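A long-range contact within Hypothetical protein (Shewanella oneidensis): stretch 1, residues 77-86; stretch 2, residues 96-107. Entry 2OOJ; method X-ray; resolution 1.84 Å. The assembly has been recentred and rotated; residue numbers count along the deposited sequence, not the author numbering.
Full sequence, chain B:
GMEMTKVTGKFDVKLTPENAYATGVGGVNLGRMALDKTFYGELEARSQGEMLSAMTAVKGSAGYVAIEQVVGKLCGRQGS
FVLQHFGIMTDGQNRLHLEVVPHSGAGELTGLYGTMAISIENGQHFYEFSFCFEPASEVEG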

ATOM      1  N   ARG B  77      25.828   3.938   9.696  1.00 39.65           N
ATOM      2  CA  ARG B  77      25.591   2.640  10.291  1.00 38.11           C
ATOM      3  C   ARG B  77      24.918   1.703   9.327  1.00 35.65           C
ATOM      4  O   ARG B  77      23.910   2.054   8.739  1.00 34.38           O
ATOM      5  N   GLN B  78      25.466   0.503   9.196  1.00 32.50           N
ATOM      6  CA  GLN B  78      25.053  -0.454   8.179  1.00 33.98           C
ATOM      7  C   GLN B  78      23.880  -1.303   8.663  1.00 33.67           C
ATOM      8  O   GLN B  78      23.889  -1.865   9.761  1.00 31.13           O
ATOM      9  N   GLY B  79      22.850  -1.409   7.845  1.00 29.74           N
ATOM     10  CA  GLY B  79      21.753  -2.293   8.206  1.00 27.92           C
ATOM     11  C   GLY B  79      20.780  -2.451   7.074  1.00 27.62           C
ATOM     12  O   GLY B  79      21.117  -2.233   5.896  1.00 28.53           O
ATOM     13  N   SER B  80      19.556  -2.790   7.440  1.00 28.56           N
ATOM     14  CA  SER B  80      18.471  -2.850   6.504  1.00 28.23           C
ATOM     15  C   SER B  80      17.175  -2.430   7.216  1.00 28.11           C
ATOM     16  O   SER B  80      17.081  -2.474   8.434  1.00 30.64           O
ATOM     17  N   PHE B  81      16.174  -2.088   6.427  1.00 27.00           N
ATOM     18  CA  PHE B  81      14.821  -1.917   6.916  1.00 27.25           C
ATOM     19  C   PHE B  81      13.871  -1.988   5.729  1.00 27.94           C
ATOM     20  O   PHE B  81      14.304  -1.946   4.563  1.00 26.97           O
ATOM     21  N   VAL B  82      12.578  -2.071   6.036  1.00 28.16           N
ATOM     22  CA  VAL B  82      11.532  -2.046   5.002  1.00 27.97           C
ATOM     23  C   VAL B  82      10.764  -0.744   5.040  1.00 27.77           C
ATOM     24  O   VAL B  82      10.377  -0.289   6.106  1.00 24.20           O
ATOM     25  N   LEU B  83      10.530  -0.177   3.853  1.00 24.99           N
ATOM     26  CA  LEU B  83       9.644   0.962   3.685  1.00 25.16           C
ATOM     27  C   LEU B  83       8.312   0.551   3.038  1.00 24.38           C
ATOM     28  O   LEU B  83       8.295  -0.247   2.128  1.00 24.58           O
ATOM     29  N   GLN B  84       7.214   1.121   3.542  1.00 24.88           N
ATOM     30  CA  GLN B  84       5.852   0.806   3.111  1.00 24.52           C
ATOM     31  C   GLN B  84       5.161   2.066   2.758  1.00 24.05           C
ATOM     32  O   GLN B  84       5.160   3.008   3.567  1.00 26.10           O
ATOM     33  N   HIS B  85       4.654   2.119   1.517  1.00 25.43           N
ATOM     34  CA  HIS B  85       4.054   3.301   0.932  1.00 25.49           C
ATOM     35  C   HIS B  85       2.539   3.171   0.708  1.00 24.42           C
ATOM     36  O   HIS B  85       2.035   2.156   0.237  1.00 23.45           O
ATOM     37  N   PHE B  86       1.821   4.260   0.944  1.00 23.12           N
ATOM     38  CA  PHE B  86       0.435   4.339   0.579  1.00 26.20           C
ATOM     39  C   PHE B  86       0.235   5.758   0.122  1.00 27.80           C
ATOM     40  O   PHE B  86       0.410   6.677   0.909  1.00 28.70           O
ATOM     41  N   LEU B  96       0.976  11.240   0.593  1.00 37.39           N
ATOM     42  CA  LEU B  96       1.774  10.014   0.723  1.00 35.60           C
ATOM     43  C   LEU B  96       2.043   9.730   2.176  1.00 37.34           C
ATOM     44  O   LEU B  96       2.504  10.606   2.888  1.00 37.13           O
ATOM     45  N   HIS B  97       1.726   8.515   2.610  1.00 33.93           N
ATOM     46  CA  HIS B  97       2.226   7.974   3.866  1.00 33.64           C
ATOM     47  C   HIS B  97       3.337   6.949   3.567  1.00 30.62           C
ATOM     48  O   HIS B  97       3.119   5.989   2.840  1.00 28.24           O
ATOM     49  N   LEU B  98       4.515   7.163   4.129  1.00 28.62           N
ATOM     50  CA  LEU B  98       5.656   6.315   3.859  1.00 25.79           C
ATOM     51  C   LEU B  98       6.373   6.145   5.192  1.00 28.33           C
ATOM     52  O   LEU B  98       6.842   7.124   5.767  1.00 24.34           O
ATOM     53  N   GLU B  99       6.382   4.912   5.688  1.00 27.55           N
ATOM     54  CA  GLU B  99       6.958   4.631   7.017  1.00 29.48           C
ATOM     55  C   GLU B  99       7.836   3.398   6.988  1.00 28.36           C
ATOM     56  O   GLU B  99       7.676   2.516   6.149  1.00 28.25           O
ATOM     57  N   VAL B 100       8.759   3.344   7.942  1.00 27.46           N
ATOM     58  CA  VAL B 100       9.528   2.129   8.208  1.00 27.21           C
ATOM     59  C   VAL B 100       8.576   1.137   8.894  1.00 24.65           C
ATOM     60  O   VAL B 100       7.905   1.498   9.824  1.00 25.55           O
ATOM     61  N   VAL B 101       8.545  -0.112   8.429  1.00 23.43           N
ATOM     62  CA  VAL B 101       7.710  -1.117   9.023  1.00 23.61           C
ATOM     63  C   VAL B 101       8.364  -1.437  10.356  1.00 25.45           C
ATOM     64  O   VAL B 101       9.542  -1.801  10.385  1.00 27.83           O
ATOM     65  N   PRO B 102       7.598  -1.325  11.436  1.00 27.02           N
ATOM     66  CA  PRO B 102       8.135  -1.604  12.797  1.00 28.77           C
ATOM     67  C   PRO B 102       8.789  -2.945  12.923  1.00 29.70           C
ATOM     68  O   PRO B 102       8.212  -3.948  12.525  1.00 25.45           O
ATOM     69  N   HIS B 103       9.967  -2.945  13.548  1.00 28.83           N
ATOM     70  CA  HIS B 103      10.793  -4.131  13.755  1.00 31.04           C
ATOM     71  C   HIS B 103      11.395  -4.712  12.468  1.00 28.44           C
ATOM     72  O   HIS B 103      11.986  -5.814  12.497  1.00 31.95           O
ATOM     73  N   SER B 104      11.292  -3.990  11.326  1.00 26.34           N
ATOM     74  CA  SER B 104      11.972  -4.410  10.115  1.00 27.15           C
ATOM     75  C   SER B 104      13.450  -4.049  10.120  1.00 28.42           C
ATOM     76  O   SER B 104      14.197  -4.563   9.285  1.00 30.07           O
ATOM     77  N   GLY B 105      13.850  -3.149  11.020  1.00 30.53           N
ATOM     78  CA  GLY B 105      15.233  -2.684  11.123  1.00 29.21           C
ATOM     79  C   GLY B 105      16.123  -3.839  11.539  1.00 30.12           C
ATOM     80  O   GLY B 105      15.797  -4.557  12.491  1.00 29.14           O
ATOM     81  N   ALA B 106      17.248  -3.997  10.837  1.00 27.78           N
ATOM     82  CA  ALA B 106      18.217  -5.057  11.142  1.00 29.58           C
ATOM     83  C   ALA B 106      19.651  -4.549  11.095  1.00 31.19           C
ATOM     84  O   ALA B 106      19.934  -3.453  10.578  1.00 31.04           O
ATOM     85  N   GLY B 107      20.566  -5.384  11.608  1.00 30.83           N
ATOM     86  CA  GLY B 107      21.957  -5.007  11.767  1.00 34.03           C
ATOM     87  C   GLY B 107      22.092  -3.838  12.710  1.00 33.06           C
ATOM     88  O   GLY B 107      21.467  -3.807  13.777  1.00 36.88           O
TER

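The two stretches run antiparallel, and most of the hydrogen bonds between them join backbone to backbone; one uses a side chain. At the far end, Phe86 N donates to His97 O at 2.9 Å and His97 N returns to Phe86 O at 2.8 Å. The next hydrogen-bonded pair repeats this, Gln84 N reaching Glu99 O at 3.0 Å and Glu99 N reaching Gln84 O at 3.1 Å. Beyond the break in stretch 2, Ser80 N meets Ala106 O at 3.2 Å and Ala106 N meets Ser80 O at 2.8 Å.

Between these ladders a type II turn runs from Val101 to Ser104. The carbonyl of Val82 is served by the backbone, Val101 N to Val82 O at 3.0 Å. Its amide is served by a side chain instead: Val82 N donates to Ser104 OG at 3.0 Å and nearly straight. Ser104, with chi1 p, points toward stretch 1, and its hydroxyl donates in turn to Val101 O, with OG to O at 2.6 Å. That same Val101 O also accepts from Ser104 N at 3.0 Å, closing the turn. One serine thus accepts from the neighbouring strand and donates within its own turn.

A water completes the polar work nearby. Ser80, chi1 p, donates from OG to water 1 at 2.7 Å, and that water donates to Ser104 O, also at 2.7 Å from its oxygen. The Ser80 hydroxyl lies beside the small Ala106 side chain, OG to CB 3.3 Å.

Side chains alternate across the sheet. On the face carrying Leu83, His85, Leu98 and Val100, apolar contact dominates. The end of Leu98 (t, p) comes nearer to stretch 1, where CD1 sits 3.3 Å from the centroid of the His85 ring, almost on the ring normal, in a CH-pi contact. The imidazole, set by an m chi1, can offer its face here while ND1 and NE2 are hydrogen-bonded elsewhere in the structure. Leu98 CD1 also packs 4.0 Å from Leu83 CB. Leu83 (m, t) places CD2 4.1 Å from Val100 CG2, and the same methyl, Val100 CG2, lies 3.8 Å from Phe81 CD2, extending the patch along the strands.

The face of Gln84, Phe86, His97 and Glu99 is more polar. Extended Gln84 (t, t) brings OE1 to 3.7 Å from Val101 CG2, a packing contact, while its NE2 is bonded elsewhere. His97 (t) and Glu99 (p, t) pair within stretch 2, His97 NE2 donating to Glu99 OE1 at a very short 2.5 Å; both Glu99 carboxylate oxygens also have partners elsewhere. The Val101 methyl CG2 meets Val82 CG1 at 3.7 Å, both valines being t.

Glycine suits the close approach at Gly79, whose CA is 3.2 Å from Ala106 O: an ideal CB there would clash with that oxygen. Gly107 has a positive phi that itself favours glycine.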

ATOM      1  CB  ARG B  77      24.719   2.790  11.521  1.00 39.32           C
ATOM      2  CG  ARG B  77      25.391   3.537  12.638  1.00 45.76           C
ATOM      3  CD  ARG B  77      24.392   3.849  13.708  1.00 56.64           C
ATOM      4  NE  ARG B  77      24.052   2.686  14.521  1.00 64.06           N
ATOM      5  CZ  ARG B  77      22.962   2.582  15.280  1.00 67.31           C
ATOM      6  NH1 ARG B  77      22.063   3.560  15.324  1.00 69.95           N
ATOM      7  NH2 ARG B  77      22.765   1.475  15.992  1.00 67.18           N
ATOM      8  CB  GLN B  78      26.227  -1.376   7.829  1.00 36.98           C
ATOM      9  CG  GLN B  78      25.899  -2.561   6.895  1.00 41.61           C
ATOM     10  CD  GLN B  78      25.616  -2.125   5.466  1.00 52.62           C
ATOM     11  OE1 GLN B  78      26.243  -1.191   4.961  1.00 58.54           O
ATOM     12  NE2 GLN B  78      24.683  -2.817   4.798  1.00 52.03           N
ATOM     13  CB  SER B  80      18.368  -4.280   5.967  1.00 30.96           C
ATOM     14  OG  SER B  80      18.240  -5.240   7.015  1.00 29.89           O
ATOM     15  CB  PHE B  81      14.692  -0.588   7.676  1.00 27.46           C
ATOM     16  CG  PHE B  81      15.152   0.597   6.896  1.00 27.85           C
ATOM     17  CD1 PHE B  81      16.482   0.961   6.887  1.00 27.73           C
ATOM     18  CD2 PHE B  81      14.244   1.356   6.166  1.00 28.43           C
ATOM     19  CE1 PHE B  81      16.916   2.062   6.150  1.00 26.67           C
ATOM     20  CE2 PHE B  81      14.656   2.454   5.458  1.00 25.36           C
ATOM     21  CZ  PHE B  81      16.007   2.803   5.443  1.00 29.14           C
ATOM     22  CB  VAL B  82      10.550  -3.240   5.158  1.00 30.41           C
ATOM     23  CG1 VAL B  82       9.275  -3.120   4.203  1.00 25.55           C
ATOM     24  CG2 VAL B  82      11.313  -4.545   4.865  1.00 23.55           C
ATOM     25  CB  LEU B  83      10.314   2.031   2.840  1.00 26.25           C
ATOM     26  CG  LEU B  83      11.446   2.873   3.440  1.00 23.47           C
ATOM     27  CD1 LEU B  83      12.176   3.639   2.346  1.00 27.34           C
ATOM     28  CD2 LEU B  83      10.857   3.810   4.494  1.00 25.72           C
ATOM     29  CB  GLN B  84       5.099   0.067   4.220  1.00 25.50           C
ATOM     30  CG  GLN B  84       3.695  -0.475   3.767  1.00 26.50           C
ATOM     31  CD  GLN B  84       3.118  -1.446   4.772  1.00 25.61           C
ATOM     32  OE1 GLN B  84       3.706  -2.496   5.037  1.00 34.70           O
ATOM     33  NE2 GLN B  84       1.942  -1.131   5.301  1.00 24.99           N
ATOM     34  CB  HIS B  85       4.608   3.586  -0.484  1.00 25.42           C
ATOM     35  CG  HIS B  85       6.097   3.549  -0.626  1.00 28.03           C
ATOM     36  ND1 HIS B  85       6.774   4.517  -1.333  1.00 28.81           N
ATOM     37  CD2 HIS B  85       7.028   2.634  -0.259  1.00 30.84           C
ATOM     38  CE1 HIS B  85       8.058   4.203  -1.387  1.00 33.70           C
ATOM     39  NE2 HIS B  85       8.242   3.073  -0.724  1.00 30.85           N
ATOM     40  CB  PHE B  86      -0.418   4.052   1.790  1.00 30.19           C
ATOM     41  CG  PHE B  86      -1.907   4.195   1.588  1.00 28.45           C
ATOM     42  CD1 PHE B  86      -2.521   5.428   1.676  1.00 32.29           C
ATOM     43  CD2 PHE B  86      -2.694   3.064   1.446  1.00 30.47           C
ATOM     44  CE1 PHE B  86      -3.911   5.544   1.565  1.00 33.00           C
ATOM     45  CE2 PHE B  86      -4.087   3.150   1.347  1.00 31.91           C
ATOM     46  CZ  PHE B  86      -4.692   4.401   1.392  1.00 29.12           C
ATOM     47  CB  LEU B  96       3.112  10.166   0.021  1.00 35.55           C
ATOM     48  CG  LEU B  96       4.030   8.938   0.113  1.00 37.48           C
ATOM     49  CD1 LEU B  96       3.395   7.702  -0.524  1.00 34.77           C
ATOM     50  CD2 LEU B  96       5.402   9.215  -0.503  1.00 40.03           C
ATOM     51  CB  HIS B  97       1.121   7.293   4.649  1.00 35.06           C
ATOM     52  CG  HIS B  97       1.591   6.769   5.966  1.00 46.16           C
ATOM     53  ND1 HIS B  97       1.917   7.596   7.019  1.00 51.23           N
ATOM     54  CD2 HIS B  97       1.868   5.509   6.375  1.00 51.88           C
ATOM     55  CE1 HIS B  97       2.334   6.860   8.035  1.00 56.07           C
ATOM     56  NE2 HIS B  97       2.306   5.591   7.674  1.00 47.25           N
ATOM     57  CB  LEU B  98       6.540   6.990   2.883  1.00 26.38           C
ATOM     58  CG  LEU B  98       7.869   6.385   2.458  1.00 28.93           C
ATOM     59  CD1 LEU B  98       7.762   4.955   2.049  1.00 33.01           C
ATOM     60  CD2 LEU B  98       8.451   7.250   1.290  1.00 26.10           C
ATOM     61  CB  GLU B  99       5.864   4.507   8.069  1.00 31.97           C
ATOM     62  CG  GLU B  99       5.123   3.237   8.094  1.00 35.23           C
ATOM     63  CD  GLU B  99       4.147   3.167   9.260  1.00 42.82           C
ATOM     64  OE1 GLU B  99       3.104   3.815   9.166  1.00 34.47           O
ATOM     65  OE2 GLU B  99       4.415   2.454  10.254  1.00 41.18           O
ATOM     66  CB  VAL B 100      10.729   2.414   9.136  1.00 27.71           C
ATOM     67  CG1 VAL B 100      11.318   1.148   9.633  1.00 23.84           C
ATOM     68  CG2 VAL B 100      11.808   3.238   8.395  1.00 25.25           C
ATOM     69  CB  VAL B 101       7.569  -2.369   8.162  1.00 22.71           C
ATOM     70  CG1 VAL B 101       6.709  -3.421   8.851  1.00 26.19           C
ATOM     71  CG2 VAL B 101       6.899  -2.003   6.802  1.00 23.85           C
ATOM     72  CB  PRO B 102       6.898  -1.515  13.680  1.00 30.03           C
ATOM     73  CG  PRO B 102       6.018  -0.519  12.936  1.00 31.44           C
ATOM     74  CD  PRO B 102       6.184  -0.904  11.504  1.00 29.20           C
ATOM     75  CB  HIS B 103      10.035  -5.195  14.579  1.00 33.16           C
ATOM     76  CG  HIS B 103       9.589  -4.716  15.925  1.00 33.46           C
ATOM     77  ND1 HIS B 103       8.262  -4.576  16.262  1.00 43.71           N
ATOM     78  CD2 HIS B 103      10.290  -4.369  17.027  1.00 43.59           C
ATOM     79  CE1 HIS B 103       8.166  -4.130  17.501  1.00 42.92           C
ATOM     80  NE2 HIS B 103       9.383  -4.009  17.992  1.00 43.66           N
ATOM     81  CB  SER B 104      11.329  -3.832   8.835  1.00 26.33           C
ATOM     82  OG  SER B 104      11.456  -2.399   8.748  1.00 28.35           O
ATOM     83  CB  ALA B 106      18.037  -6.215  10.179  1.00 30.44           C
TER
HETATM   84  O   HOH W   1      15.548  -5.599   7.209  1.00 28.64           O